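Local coordinates for pyoverdine biosynthesis protein PvcB (Pseudomonas aeruginosa, PDB 3EAT) that catalyses the iron(II)- and 2-oxoglutarate-dependent oxidation of tyrosine isonitrile during the biosynthesis of paerucumarin, at residues 77-82 against 277-282; 81-86 against 116-121; 177-182 against 285-290; 195-200 against 258-263. All coordinates share one frame; numbering follows the deposited sequence.

Contact 1. Residues 77-82 against 277-282; sequences HDFGEV and VHIHAE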
# COMPACT_ATOMS: atom_id res chain seq x y z
N HIS A 77 -6.65 -13.93 9.76
CA HIS A 77 -7.72 -14.06 8.76
C HIS A 77 -7.94 -12.75 8.02
O HIS A 77 -8.23 -12.76 6.82
CB HIS A 77 -9.02 -14.62 9.37
CG HIS A 77 -9.01 -16.10 9.56
ND1 HIS A 77 -8.69 -16.98 8.54
CD2 HIS A 77 -9.26 -16.87 10.65
CE1 HIS A 77 -8.74 -18.22 8.99
NE2 HIS A 77 -9.08 -18.18 10.27
N ASP A 78 -7.78 -11.63 8.73
CA ASP A 78 -7.86 -10.30 8.13
C ASP A 78 -6.59 -9.96 7.34
O ASP A 78 -6.65 -9.25 6.35
CB ASP A 78 -8.09 -9.25 9.21
CG ASP A 78 -8.45 -7.90 8.63
OD1 ASP A 78 -9.46 -7.82 7.89
OD2 ASP A 78 -7.75 -6.89 8.90
N PHE A 79 -5.47 -10.48 7.79
CA PHE A 79 -4.17 -10.21 7.20
C PHE A 79 -4.07 -10.78 5.77
O PHE A 79 -3.59 -10.10 4.87
CB PHE A 79 -3.11 -10.81 8.12
CG PHE A 79 -1.70 -10.59 7.68
CD1 PHE A 79 -0.96 -9.53 8.19
CD2 PHE A 79 -1.10 -11.45 6.77
CE1 PHE A 79 0.36 -9.32 7.79
CE2 PHE A 79 0.22 -11.24 6.35
CZ PHE A 79 0.95 -10.18 6.87
N GLY A 80 -4.51 -12.02 5.57
CA GLY A 80 -4.42 -12.68 4.25
C GLY A 80 -5.20 -13.97 4.31
O GLY A 80 -5.99 -14.16 5.24
N GLU A 81 -5.02 -14.88 3.36
CA GLU A 81 -5.62 -16.18 3.59
C GLU A 81 -4.73 -17.12 4.37
O GLU A 81 -3.62 -17.49 3.93
CB GLU A 81 -6.30 -16.84 2.37
CG GLU A 81 -5.44 -17.18 1.22
CD GLU A 81 -6.07 -18.23 0.32
OE1 GLU A 81 -6.76 -19.14 0.82
OE2 GLU A 81 -5.84 -18.15 -0.90
N VAL A 82 -5.23 -17.49 5.55
CA VAL A 82 -4.52 -18.40 6.43
C VAL A 82 -4.43 -19.74 5.70
O VAL A 82 -5.39 -20.16 5.07
CB VAL A 82 -5.26 -18.53 7.78
CG1 VAL A 82 -4.63 -19.58 8.66
CG2 VAL A 82 -5.32 -17.18 8.49
N VAL A 277 1.49 -18.89 12.61
CA VAL A 277 0.48 -19.01 11.56
C VAL A 277 1.15 -18.85 10.20
O VAL A 277 2.07 -18.04 10.06
CB VAL A 277 -0.61 -17.96 11.70
CG1 VAL A 277 -1.70 -18.18 10.60
CG2 VAL A 277 -1.23 -18.01 13.08
N HIS A 278 0.69 -19.62 9.22
CA HIS A 278 1.14 -19.55 7.83
C HIS A 278 0.13 -18.79 7.01
O HIS A 278 -1.07 -18.92 7.23
CB HIS A 278 1.26 -20.95 7.24
CG HIS A 278 2.57 -21.61 7.50
ND1 HIS A 278 2.68 -22.95 7.82
CD2 HIS A 278 3.83 -21.12 7.50
CE1 HIS A 278 3.95 -23.26 7.98
NE2 HIS A 278 4.67 -22.17 7.80
N ILE A 279 0.61 -18.00 6.04
CA ILE A 279 -0.26 -17.20 5.19
C ILE A 279 0.04 -17.59 3.78
O ILE A 279 1.20 -17.64 3.39
CB ILE A 279 -0.08 -15.68 5.38
CG1 ILE A 279 -0.12 -15.30 6.87
CG2 ILE A 279 -1.11 -14.88 4.55
CD1 ILE A 279 -1.49 -15.26 7.48
N HIS A 280 -1.01 -17.89 3.02
CA HIS A 280 -0.87 -18.24 1.60
C HIS A 280 -0.35 -17.08 0.76
O HIS A 280 -0.62 -15.91 1.06
CB HIS A 280 -2.23 -18.64 1.04
CG HIS A 280 -2.60 -20.06 1.29
ND1 HIS A 280 -1.86 -21.12 0.78
CD2 HIS A 280 -3.65 -20.61 1.94
CE1 HIS A 280 -2.43 -22.25 1.13
NE2 HIS A 280 -3.52 -21.97 1.84
N ALA A 281 0.35 -17.42 -0.32
CA ALA A 281 0.59 -16.50 -1.43
C ALA A 281 -0.74 -16.04 -2.04
O ALA A 281 -1.80 -16.62 -1.74
CB ALA A 281 1.46 -17.16 -2.49
N GLU A 282 -0.69 -15.03 -2.89
CA GLU A 282 -1.90 -14.45 -3.46
C GLU A 282 -1.90 -14.57 -4.97
O GLU A 282 -1.32 -13.73 -5.64
CB GLU A 282 -2.00 -12.97 -3.13
CG GLU A 282 -2.12 -12.65 -1.70
CD GLU A 282 -2.19 -11.16 -1.50
OE1 GLU A 282 -3.26 -10.59 -1.77
OE2 GLU A 282 -1.18 -10.56 -1.09
O HOH W 1 -3.03 -14.67 1.47

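Contact 2. Residues 81-86 against 116-121; sequences EVMLWP and MYLETV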
# COMPACT_ATOMS: atom_id res chain seq x y z
N GLU A 81 -5.02 -14.88 3.36
CA GLU A 81 -5.62 -16.18 3.59
C GLU A 81 -4.73 -17.12 4.37
O GLU A 81 -3.62 -17.49 3.93
CB GLU A 81 -6.30 -16.84 2.37
CG GLU A 81 -5.44 -17.18 1.22
CD GLU A 81 -6.07 -18.23 0.32
OE1 GLU A 81 -6.76 -19.14 0.82
OE2 GLU A 81 -5.84 -18.15 -0.90
N VAL A 82 -5.23 -17.49 5.55
CA VAL A 82 -4.52 -18.40 6.43
C VAL A 82 -4.43 -19.74 5.70
O VAL A 82 -5.39 -20.16 5.07
CB VAL A 82 -5.26 -18.53 7.78
CG1 VAL A 82 -4.63 -19.58 8.66
CG2 VAL A 82 -5.32 -17.18 8.49
N MET A 83 -3.25 -20.36 5.73
CA MET A 83 -3.09 -21.73 5.29
C MET A 83 -3.38 -22.64 6.48
O MET A 83 -2.60 -22.69 7.44
CB MET A 83 -1.67 -21.96 4.77
CG MET A 83 -1.41 -23.41 4.41
SD MET A 83 0.32 -23.78 4.03
CE MET A 83 0.31 -23.39 2.32
N LEU A 84 -4.52 -23.33 6.43
CA LEU A 84 -4.97 -24.18 7.54
C LEU A 84 -4.27 -25.53 7.56
O LEU A 84 -3.96 -26.11 6.52
CB LEU A 84 -6.49 -24.38 7.51
CG LEU A 84 -7.30 -23.10 7.76
CD1 LEU A 84 -8.80 -23.34 7.55
CD2 LEU A 84 -7.03 -22.53 9.15
N TRP A 85 -3.99 -26.00 8.77
CA TRP A 85 -3.49 -27.35 9.00
C TRP A 85 -4.61 -28.14 9.68
O TRP A 85 -5.63 -27.56 10.07
CB TRP A 85 -2.28 -27.29 9.92
CG TRP A 85 -1.04 -26.70 9.31
CD1 TRP A 85 -0.79 -25.37 9.10
CD2 TRP A 85 0.11 -27.41 8.84
NE1 TRP A 85 0.45 -25.21 8.52
CE2 TRP A 85 1.02 -26.45 8.35
CE3 TRP A 85 0.46 -28.77 8.78
CZ2 TRP A 85 2.27 -26.80 7.81
CZ3 TRP A 85 1.69 -29.12 8.25
CH2 TRP A 85 2.59 -28.13 7.77
N PRO A 86 -4.44 -29.46 9.85
CA PRO A 86 -5.43 -30.21 10.63
C PRO A 86 -5.68 -29.64 12.03
O PRO A 86 -6.81 -29.70 12.52
CB PRO A 86 -4.82 -31.61 10.70
CG PRO A 86 -3.98 -31.71 9.43
CD PRO A 86 -3.38 -30.34 9.30
N MET A 116 7.95 -27.43 1.86
CA MET A 116 8.73 -28.32 0.99
C MET A 116 7.92 -29.52 0.51
O MET A 116 7.89 -29.81 -0.69
CB MET A 116 9.94 -28.87 1.72
CG MET A 116 11.05 -27.90 1.97
SD MET A 116 12.45 -28.73 2.76
CE MET A 116 12.78 -29.99 1.50
N TYR A 117 7.29 -30.20 1.46
CA TYR A 117 6.57 -31.45 1.18
C TYR A 117 5.06 -31.28 1.07
O TYR A 117 4.33 -32.27 1.02
CB TYR A 117 6.87 -32.49 2.27
CG TYR A 117 8.33 -32.86 2.39
CD1 TYR A 117 8.96 -33.59 1.39
CD2 TYR A 117 9.06 -32.50 3.51
CE1 TYR A 117 10.30 -33.94 1.50
CE2 TYR A 117 10.41 -32.84 3.63
CZ TYR A 117 11.01 -33.56 2.62
OH TYR A 117 12.34 -33.91 2.73
N LEU A 118 4.59 -30.03 1.05
CA LEU A 118 3.15 -29.76 1.01
C LEU A 118 2.65 -29.56 -0.41
O LEU A 118 3.44 -29.33 -1.34
CB LEU A 118 2.78 -28.56 1.89
CG LEU A 118 3.17 -28.50 3.37
CD1 LEU A 118 2.57 -27.25 4.00
CD2 LEU A 118 2.74 -29.76 4.14
N GLU A 119 1.34 -29.65 -0.58
CA GLU A 119 0.72 -29.42 -1.88
C GLU A 119 0.82 -27.94 -2.26
O GLU A 119 1.02 -27.59 -3.43
CB GLU A 119 -0.73 -29.91 -1.85
CG GLU A 119 -1.59 -29.54 -3.07
CD GLU A 119 -1.07 -30.14 -4.38
OE1 GLU A 119 -0.39 -31.20 -4.35
OE2 GLU A 119 -1.35 -29.53 -5.45
N THR A 120 0.67 -27.07 -1.26
CA THR A 120 0.80 -25.63 -1.45
C THR A 120 1.80 -25.01 -0.46
O THR A 120 1.86 -25.42 0.70
CB THR A 120 -0.57 -24.90 -1.40
OG1 THR A 120 -1.11 -25.01 -0.08
CG2 THR A 120 -1.55 -25.51 -2.39
N VAL A 121 2.58 -24.03 -0.92
CA VAL A 121 3.66 -23.38 -0.13
C VAL A 121 3.22 -22.01 0.40
O VAL A 121 2.80 -21.15 -0.38
CB VAL A 121 4.93 -23.19 -0.99
CG1 VAL A 121 6.04 -22.49 -0.20
CG2 VAL A 121 5.42 -24.54 -1.53

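Contact 3. Residues 177-182 against 285-290; sequences SRSAAP and LRNPHL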
# COMPACT_ATOMS: atom_id res chain seq x y z
N SER A 177 7.07 -38.64 1.65
CA SER A 177 7.05 -37.47 0.76
C SER A 177 8.40 -37.19 0.13
O SER A 177 9.44 -37.28 0.80
CB SER A 177 6.57 -36.23 1.53
OG SER A 177 5.17 -36.26 1.74
N ARG A 178 8.39 -36.83 -1.15
CA ARG A 178 9.61 -36.49 -1.88
C ARG A 178 9.52 -35.13 -2.57
O ARG A 178 8.48 -34.78 -3.15
CB ARG A 178 9.96 -37.57 -2.92
CG ARG A 178 10.44 -38.91 -2.36
CD ARG A 178 10.62 -39.97 -3.47
NE ARG A 178 9.44 -40.07 -4.34
CZ ARG A 178 9.36 -39.61 -5.59
NH1 ARG A 178 10.40 -39.02 -6.16
NH2 ARG A 178 8.23 -39.75 -6.28
N SER A 179 10.61 -34.37 -2.54
CA SER A 179 10.65 -33.05 -3.14
C SER A 179 11.99 -32.75 -3.79
O SER A 179 13.05 -33.07 -3.25
CB SER A 179 10.35 -31.99 -2.08
OG SER A 179 9.67 -30.90 -2.66
N ALA A 180 11.94 -32.11 -4.96
CA ALA A 180 13.17 -31.75 -5.68
C ALA A 180 13.15 -30.30 -6.16
O ALA A 180 12.17 -29.87 -6.79
CB ALA A 180 13.41 -32.71 -6.85
N ALA A 181 14.23 -29.56 -5.89
CA ALA A 181 14.38 -28.18 -6.35
C ALA A 181 15.80 -27.87 -6.80
O ALA A 181 16.75 -28.32 -6.17
CB ALA A 181 13.97 -27.20 -5.24
N PRO A 182 15.95 -27.05 -7.86
CA PRO A 182 17.29 -26.50 -8.13
C PRO A 182 17.76 -25.66 -6.93
O PRO A 182 16.94 -25.05 -6.23
CB PRO A 182 17.08 -25.59 -9.35
CG PRO A 182 15.75 -25.98 -9.94
CD PRO A 182 14.93 -26.57 -8.82
N LEU A 285 -0.08 -20.68 -3.55
CA LEU A 285 1.00 -21.15 -4.41
C LEU A 285 1.11 -22.69 -4.45
O LEU A 285 1.40 -23.33 -3.43
CB LEU A 285 2.34 -20.53 -4.01
CG LEU A 285 3.61 -21.11 -4.66
CD1 LEU A 285 3.60 -20.91 -6.17
CD2 LEU A 285 4.88 -20.53 -4.04
N ARG A 286 0.91 -23.25 -5.63
CA ARG A 286 1.11 -24.68 -5.84
C ARG A 286 2.59 -24.98 -5.75
O ARG A 286 3.41 -24.31 -6.39
CB ARG A 286 0.55 -25.11 -7.19
CG ARG A 286 0.40 -26.61 -7.37
CD ARG A 286 -0.31 -26.92 -8.68
NE ARG A 286 -0.14 -28.31 -9.09
CZ ARG A 286 0.88 -28.77 -9.82
NH1 ARG A 286 1.85 -27.95 -10.22
NH2 ARG A 286 0.92 -30.06 -10.15
N ASN A 287 2.94 -25.98 -4.94
CA ASN A 287 4.34 -26.35 -4.70
C ASN A 287 4.99 -26.82 -5.98
O ASN A 287 4.66 -27.88 -6.48
CB ASN A 287 4.42 -27.46 -3.65
CG ASN A 287 5.84 -27.75 -3.20
OD1 ASN A 287 6.82 -27.28 -3.80
ND2 ASN A 287 5.97 -28.52 -2.12
N PRO A 288 5.91 -26.01 -6.54
CA PRO A 288 6.53 -26.41 -7.83
C PRO A 288 7.56 -27.54 -7.71
O PRO A 288 8.12 -27.95 -8.73
CB PRO A 288 7.20 -25.11 -8.31
CG PRO A 288 7.50 -24.35 -7.06
CD PRO A 288 6.43 -24.72 -6.05
N HIS A 289 7.78 -28.04 -6.50
CA HIS A 289 8.90 -28.94 -6.19
C HIS A 289 8.51 -30.33 -5.66
O HIS A 289 9.36 -31.23 -5.55
CB HIS A 289 9.82 -28.27 -5.16
CG HIS A 289 10.43 -26.98 -5.63
ND1 HIS A 289 10.57 -25.88 -4.82
CD2 HIS A 289 10.93 -26.63 -6.84
CE1 HIS A 289 11.14 -24.90 -5.50
NE2 HIS A 289 11.37 -25.33 -6.73
N LEU A 290 7.23 -30.48 -5.32
CA LEU A 290 6.70 -31.75 -4.82
C LEU A 290 6.67 -32.79 -5.94
O LEU A 290 6.24 -32.49 -7.05
CB LEU A 290 5.28 -31.54 -4.26
CG LEU A 290 4.52 -32.69 -3.60
CD1 LEU A 290 5.15 -33.09 -2.27
CD2 LEU A 290 3.06 -32.28 -3.39

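Contact 4. Residues 195-200 against 258-263; sequences LRFCEP and TLLHGR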
# COMPACT_ATOMS: atom_id res chain seq x y z
N LEU A 195 17.59 -18.71 -3.47
CA LEU A 195 18.03 -20.09 -3.25
C LEU A 195 16.90 -20.92 -2.65
O LEU A 195 16.15 -20.46 -1.77
CB LEU A 195 19.29 -20.15 -2.37
CG LEU A 195 20.56 -19.45 -2.87
CD1 LEU A 195 21.69 -19.55 -1.87
CD2 LEU A 195 21.01 -19.98 -4.23
N ARG A 196 16.77 -22.14 -3.16
CA ARG A 196 16.02 -23.18 -2.45
C ARG A 196 17.00 -24.31 -2.14
O ARG A 196 17.58 -24.92 -3.03
CB ARG A 196 14.81 -23.67 -3.25
CG ARG A 196 13.76 -22.60 -3.58
CD ARG A 196 12.94 -22.17 -2.37
NE ARG A 196 13.60 -21.14 -1.57
CZ ARG A 196 13.05 -20.48 -0.55
NH1 ARG A 196 11.79 -20.73 -0.18
NH2 ARG A 196 13.75 -19.55 0.10
N PHE A 197 17.19 -24.55 -0.85
CA PHE A 197 18.20 -25.47 -0.37
C PHE A 197 17.69 -25.97 0.96
O PHE A 197 17.30 -25.19 1.82
CB PHE A 197 19.52 -24.71 -0.21
CG PHE A 197 20.62 -25.47 0.53
CD1 PHE A 197 21.00 -26.76 0.14
CD2 PHE A 197 21.32 -24.86 1.57
CE1 PHE A 197 22.03 -27.44 0.81
CE2 PHE A 197 22.36 -25.52 2.24
CZ PHE A 197 22.71 -26.81 1.86
N CYS A 198 17.64 -27.29 1.11
CA CYS A 198 17.39 -27.88 2.41
C CYS A 198 18.72 -28.43 2.93
O CYS A 198 19.30 -29.34 2.34
CB CYS A 198 16.32 -28.96 2.30
SG CYS A 198 15.87 -29.63 3.88
N GLU A 199 19.22 -27.84 4.01
CA GLU A 199 20.56 -28.17 4.51
C GLU A 199 20.56 -29.48 5.30
O GLU A 199 19.69 -29.70 6.14
CB GLU A 199 21.09 -27.02 5.38
CG GLU A 199 22.48 -27.23 5.98
CD GLU A 199 22.81 -26.17 7.03
OE1 GLU A 199 21.87 -25.54 7.57
OE2 GLU A 199 24.02 -25.96 7.31
N PRO A 200 21.53 -30.38 5.02
CA PRO A 200 21.66 -31.57 5.86
C PRO A 200 22.34 -31.26 7.20
O PRO A 200 23.12 -30.30 7.29
CB PRO A 200 22.55 -32.50 5.02
CG PRO A 200 23.35 -31.58 4.17
CD PRO A 200 22.52 -30.34 3.93
N THR A 258 11.56 -16.26 0.14
CA THR A 258 12.86 -15.65 -0.11
C THR A 258 13.92 -16.12 0.90
O THR A 258 15.09 -16.33 0.53
CB THR A 258 12.72 -14.12 -0.08
OG1 THR A 258 11.89 -13.71 -1.18
CG2 THR A 258 14.06 -13.43 -0.16
N LEU A 259 13.51 -16.28 2.15
CA LEU A 259 14.40 -16.72 3.21
C LEU A 259 14.45 -18.24 3.34
O LEU A 259 13.58 -18.96 2.82
CB LEU A 259 13.93 -16.17 4.56
CG LEU A 259 13.70 -14.67 4.71
CD1 LEU A 259 13.09 -14.37 6.07
CD2 LEU A 259 15.01 -13.88 4.49
N LEU A 260 15.48 -18.70 4.03
CA LEU A 260 15.51 -20.02 4.63
C LEU A 260 15.58 -19.78 6.12
O LEU A 260 16.05 -18.72 6.58
CB LEU A 260 16.73 -20.83 4.17
CG LEU A 260 16.84 -21.12 2.67
CD1 LEU A 260 18.14 -21.83 2.34
CD2 LEU A 260 15.63 -21.89 2.16
N HIS A 261 15.13 -20.76 6.89
CA HIS A 261 15.12 -20.57 8.32
C HIS A 261 15.55 -21.84 9.01
O HIS A 261 15.59 -22.92 8.41
CB HIS A 261 13.72 -20.14 8.79
CG HIS A 261 12.70 -21.23 8.73
ND1 HIS A 261 12.28 -21.92 9.85
CD2 HIS A 261 12.02 -21.76 7.68
CE1 HIS A 261 11.38 -22.82 9.50
NE2 HIS A 261 11.20 -22.75 8.19
N GLY A 262 15.86 -21.70 10.29
CA GLY A 262 16.32 -22.82 11.08
C GLY A 262 16.43 -22.40 12.51
O GLY A 262 15.71 -21.51 12.98
N ARG A 263 17.35 -23.05 13.22
CA ARG A 263 17.51 -22.82 14.64
C ARG A 263 18.93 -23.11 15.12
O ARG A 263 19.51 -24.15 14.81
CB ARG A 263 16.51 -23.65 15.45
CG ARG A 263 16.51 -23.29 16.90
CD ARG A 263 15.44 -24.02 17.64
NE ARG A 263 15.44 -23.63 19.04
CZ ARG A 263 14.61 -24.11 19.96
NH1 ARG A 263 13.70 -25.02 19.61
NH2 ARG A 263 14.69 -23.70 21.22

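Contact 1. Residues 77-82 against 277-282
Glu81 and His280 meet twice, first through their backbones. His280 N donates to Glu81 O at 2.8 Å with an N-H...O angle of 167°, and the donor approaches almost head-on to the carbonyl. One residue along, Val82 and Ile279 form a single beta bridge, their CA atoms 4.6 Å apart; a weaker CA-H...O contact, from Val82 CA to His278 O at 3.6 Å, accompanies it. The chain leaving helix 69-79 thus comes alongside strand 272-286 at this point. A water joins the backbones at a second point, donating to His280 O at 2.7 Å and accepting from Glu81 N.

Apolar contacts lie to the helix side. Phe79 CD2 is 3.9 Å from Ile279 CD1, the two side chains crossing at about a right angle, and Val82 CG1 meets Val277 CG1 at 3.8 Å in a similar crossing. Gly80, the first residue past the helix, passes close to Ile279 CG2.

The polar side chains meet less specifically. Glu81 CG packs on His280 CB at 3.5 Å, its chi1 of 63° setting CG between backbone N and carbonyl carbon. The carboxylate plane is turned 57° from the imidazole, and Glu81 OE1 stays 4.4 Å from His280 NE2.

His278 points elsewhere: its NE2 is hydrogen-bonded to Asp114, a probable iron ligand. The chemistry is therefore divided. Backbone and water bonds fix the chain crossing, apolar side chains pack on its helix side, and the Glu81-His280 pair could feel at most a modest electrostatic attraction without a direct bond.

Contact 2. Residues 81-86 against 116-121
Met83 and Trp85 converge on Leu118 and Thr120 in the double-stranded beta-helix, the cupin-type fold of the TfdA dioxygenases, at the start of strand 120-131. No hydrogen bond crosses between the segments; the inner shell is made of side-chain packing. Leu118 CD1 does most of the touching, lying 3.8 Å from Trp85 CZ2 and 4.1 Å from Met83 SD. The Leu118 and Trp85 side chains cross at about a right angle, and a second branch joins in, Leu118 CD2 being 4.0 Å from Trp85 CH2. Met83 is extended through CG, with chi1 175° and chi2 -171°, then bends at chi3 (-87°), which brings its methyl group to Thr120. There Met83 and Thr120 run past each other in opposite directions; the separation of CE from the Thr120 oxygens is so short that the exact methyl position is doubtful.

The next shell holds these groups in place. Met83 bonds through its backbone to His278, while Trp85 stacks on Phe87. Asn287 ND2 binds both Met116 O and Leu118 O, fixing the curve of the 116-121 chain just beyond the probable iron ligand Asp114. The ring nitrogen is used too: Trp85 NE1 is hydrogen-bonded to His278 ND1 at 3.3 Å.

Contact 3. Residues 177-182 against 285-290
His289 lays its imidazole against Ala181 in the tight part of this contact. Ala181 CB stands 3.4 Å from the ring centroid and only 6° off the ring normal, a CH-pi contact made over the centre of one face. Pro288 CG, 3.9 Å above the plane, covers the opposite face, so the ring is sandwiched between a methyl group and its own neighbour's pyrrolidine. Beside it runs the one hydrogen bond between the segments: Ala180 N donates to His289 O at 2.8 Å, the N-H...O angle being 162°. That bond belongs to a single beta bridge, Ser179 with Leu290, whose CA atoms are 4.5 Å apart. The C-terminal tail thereby borders strand 178-182, an outermost strand of its three-stranded sheet.

The turn in the tail is itself held in shape. Asn287 OD1 accepts from His289 N at 3.0 Å, an Asx turn, with the donor well above the amide carbonyl plane. With CG opposite the backbone N (chi1 -171°), the amide also offers ND2 to Met116 O and Leu118 O.

Packing is looser at the other end. Leu290 CD1 merely approaches Arg178 O at 3.8 Å, and both residues keep some solvent exposure.

Two side-chain polar atoms find partners around this core. Ser179 OG bonds to Met116 O, and His289 NE2 to Glu185 OE1. The nearby carboxylate would be expected to polarise the imidazole, perhaps favouring a proton on NE2, while the two covered faces and this bond together restrict the ring's rotation.

Contact 4. Residues 195-200 against 258-263
This is a buried contact between a loop and a strand: an arginine reaches from the chain following strand 193-195 to the start of strand 259-263, which carries the probable iron ligand His261. Its polar core is Arg196 with Leu259. Arg196 NH2 donates to Leu259 O at 2.8 Å, but the N-H...O angle is only 137° and the donor sits above the carbonyl plane, 59° out of it, so this bond is bent. A straighter one holds the guanidinium from its own segment: Arg196 NE donates to Leu195 O at 2.6 Å with an angle of 165°, and that oxygen lies in the guanidinium plane. Arg196 can reach its preceding carbonyl because the side chain folds back, with bends at chi2 and chi3. NH1 binds Asn256 O, just ahead of the strand.

Leu260 supplies the apolar half. Its CD2 lies over one face of the guanidinium, 3.6 Å from Arg196 NH2, and the two side chains slide past each other in opposite directions. The other branch, Leu260 CD1, packs 3.5 Å from Phe197 O and 4.1 Å from Phe197 CB. Behind Phe197 are Leu228 and Leu235 of helix 224-235.

Farther along the strand, His261 NE2 is hydrogen-bonded to Asp114, another member of the probable iron-binding triad.

With NE, NH1 and NH2 each given a backbone carbonyl, the buried arginine spends its hydrogen bonds on main-chain oxygens of both segments and of Asn256. Its positive charge is probably stabilised by the carbonyl dipoles, while the leucine methyl shields one face.

From the N terminus, the chain leaves helix 69-79 and enters contacts 1 and 2 almost together, since 77-82 and 81-86 share Glu81 and Val82. Contact 2 closes first, a short loop ending at 116-121, where strand 120-131 begins. Contact 3 opens next at 177-182, and contact 4 forms and closes, from 195-200 to 258-263, wholly inside the loops of contacts 1 and 3. Contact 1 then closes at 277-282 and contact 3 at 285-290, so these two cross. Contacts 1 and 2 tie the helix 69-79 exit to neighbouring strands 272-286 and 120-131, contact 3 joins the tail after 272-286 to the small sheet with 178-182, and contact 4 joins strand 259-263 to the chain after 193-195.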